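Local coordinates for macrophage migration inhibitory factor-like protein (PDB 3FWT) that belongs to the macrophage migration inhibitory factor family, small alpha/beta proteins that assemble as trimers, at residues 42-45 with 46-49. Residues are numbered along the deposited sequence; the frame is centred on the assembly and turned at random.
Sequences AAYG and MICR
The carbonyl oxygen of Gly45 accepts a hydrogen bond from the backbone amide of Arg49, with Arg49 N 2.9 Å from Gly45 O, and the arginine side chain then folds back over the same peptide. CG of Arg49 lies beside the backbone N (chi1 -78°), the chain runs extended to NE, and NH1 of Arg49 comes to 3.4 Å from both C and O of Gly45. The guanidinium meets this carbonyl obliquely and in poor geometry for a hydrogen bond. NH2 of Arg49 is hydrogen-bonded to the carbonyl oxygen of Asp57, while Phe58 adds a cation-pi contact. Because Gly45 has no side chain, the guanidinium can lie against its backbone. In the preceding i to i+4 bonds of the same helix, Ile47 N makes a nearly linear bond to Ala43 O (3.0 Å), and Cys48 N reaches Tyr44 O at 2.9 Å. Ile47 sends CG1 back along the helix, to 3.2 Å from Ala43 O, and its CD1 comes to the edge of the Tyr44 ring, near the ring plane, 4.5 Å from CD1 of that tyrosine. The Tyr44 ring reaches inward among Leu24, Thr61 and Phe63, its hydroxyl hydrogen-bonded to Thr26. Within the beta-alpha-beta unit formed by strand 22-28, helix 34-52 and strand 60-64, Tyr44 and Cys48 thus pack on the sheet; against the second helix, 92-109, Tyr44 also touches Ile105, Ala43 meets Ala104, and Ile47 meets Met97 and Arg100.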
ATOM      1  N   ALA A  42     -18.817   4.265  -6.811  1.00 15.86           N
ATOM      2  CA  ALA A  42     -19.516   4.924  -7.985  1.00 16.52           C
ATOM      3  C   ALA A  42     -18.760   6.101  -8.494  1.00 16.28           C
ATOM      4  O   ALA A  42     -18.535   6.218  -9.683  1.00 15.97           O
ATOM      5  CB  ALA A  42     -20.894   5.389  -7.572  1.00 16.80           C
ATOM      6  N   ALA A  43     -18.349   7.011  -7.589  1.00 16.40           N
ATOM      7  CA  ALA A  43     -17.594   8.200  -8.006  1.00 16.97           C
ATOM      8  C   ALA A  43     -16.253   7.921  -8.610  1.00 18.27           C
ATOM      9  O   ALA A  43     -15.981   8.401  -9.722  1.00 19.36           O
ATOM     10  CB  ALA A  43     -17.506   9.259  -6.824  1.00 18.08           C
ATOM     11  N   TYR A  44     -15.410   7.106  -7.929  1.00 15.82           N
ATOM     12  CA  TYR A  44     -14.182   6.642  -8.503  1.00 17.39           C
ATOM     13  C   TYR A  44     -14.347   6.035  -9.905  1.00 17.88           C
ATOM     14  O   TYR A  44     -13.472   6.186 -10.718  1.00 20.57           O
ATOM     15  CB  TYR A  44     -13.554   5.575  -7.590  1.00 15.76           C
ATOM     16  CG  TYR A  44     -13.135   6.151  -6.207  1.00 15.02           C
ATOM     17  CD1 TYR A  44     -13.005   7.510  -5.992  1.00 12.89           C
ATOM     18  CD2 TYR A  44     -12.770   5.281  -5.183  1.00 14.00           C
ATOM     19  CE1 TYR A  44     -12.579   8.020  -4.710  1.00 14.00           C
ATOM     20  CE2 TYR A  44     -12.358   5.709  -3.986  1.00  9.35           C
ATOM     21  CZ  TYR A  44     -12.271   7.084  -3.711  1.00 16.53           C
ATOM     22  OH  TYR A  44     -11.805   7.461  -2.448  1.00 14.54           O
ATOM     23  N   GLY A  45     -15.412   5.282 -10.124  1.00 19.39           N
ATOM     24  CA  GLY A  45     -15.618   4.560 -11.401  1.00 21.63           C
ATOM     25  C   GLY A  45     -15.792   5.584 -12.504  1.00 21.05           C
ATOM     26  O   GLY A  45     -15.217   5.443 -13.540  1.00 23.02           O
ATOM     27  N   MET A  46     -16.610   6.604 -12.270  1.00 22.55           N
ATOM     28  CA  MET A  46     -16.803   7.678 -13.214  1.00 22.74           C
ATOM     29  C   MET A  46     -15.517   8.416 -13.497  1.00 22.36           C
ATOM     30  O   MET A  46     -15.172   8.669 -14.635  1.00 21.13           O
ATOM     31  CB  MET A  46     -17.723   8.737 -12.617  1.00 24.83           C
ATOM     32  CG  MET A  46     -19.176   8.676 -12.970  1.00 29.57           C
ATOM     33  SD  MET A  46     -19.819  10.399 -13.016  1.00 39.64           S
ATOM     34  CE  MET A  46     -19.498  10.986 -11.328  1.00 38.71           C
ATOM     35  N   ILE A  47     -14.848   8.859 -12.440  1.00 20.42           N
ATOM     36  CA  ILE A  47     -13.601   9.550 -12.582  1.00 18.89           C
ATOM     37  C   ILE A  47     -12.604   8.757 -13.406  1.00 21.01           C
ATOM     38  O   ILE A  47     -11.910   9.339 -14.247  1.00 20.77           O
ATOM     39  CB  ILE A  47     -13.000   9.850 -11.187  1.00 19.45           C
ATOM     40  CG1 ILE A  47     -13.973  10.792 -10.423  1.00 15.33           C
ATOM     41  CG2 ILE A  47     -11.601  10.395 -11.358  1.00 20.71           C
ATOM     42  CD1 ILE A  47     -13.809  10.853  -8.832  1.00 14.41           C
ATOM     43  N   CYS A  48     -12.501   7.450 -13.135  1.00 20.82           N
ATOM     44  CA  CYS A  48     -11.616   6.603 -13.920  1.00 22.87           C
ATOM     45  C   CYS A  48     -12.067   6.484 -15.386  1.00 25.22           C
ATOM     46  O   CYS A  48     -11.256   6.646 -16.295  1.00 24.80           O
ATOM     47  CB  CYS A  48     -11.514   5.231 -13.295  1.00 22.71           C
ATOM     48  SG  CYS A  48     -10.492   5.310 -11.800  1.00 21.18           S
ATOM     49  N   ARG A  49     -13.360   6.219 -15.608  1.00 26.49           N
ATOM     50  CA  ARG A  49     -13.818   6.139 -16.972  1.00 29.18           C
ATOM     51  C   ARG A  49     -13.612   7.413 -17.761  1.00 29.71           C
ATOM     52  O   ARG A  49     -13.086   7.342 -18.878  1.00 29.81           O
ATOM     53  CB  ARG A  49     -15.268   5.676 -17.062  1.00 29.08           C
ATOM     54  CG  ARG A  49     -15.277   4.175 -16.869  1.00 31.27           C
ATOM     55  CD  ARG A  49     -16.624   3.643 -16.501  1.00 35.54           C
ATOM     56  NE  ARG A  49     -16.470   2.342 -15.868  1.00 42.34           N
ATOM     57  CZ  ARG A  49     -16.883   2.060 -14.628  1.00 43.38           C
ATOM     58  NH1 ARG A  49     -17.515   2.975 -13.900  1.00 42.56           N
ATOM     59  NH2 ARG A  49     -16.710   0.843 -14.138  1.00 45.63           N
TER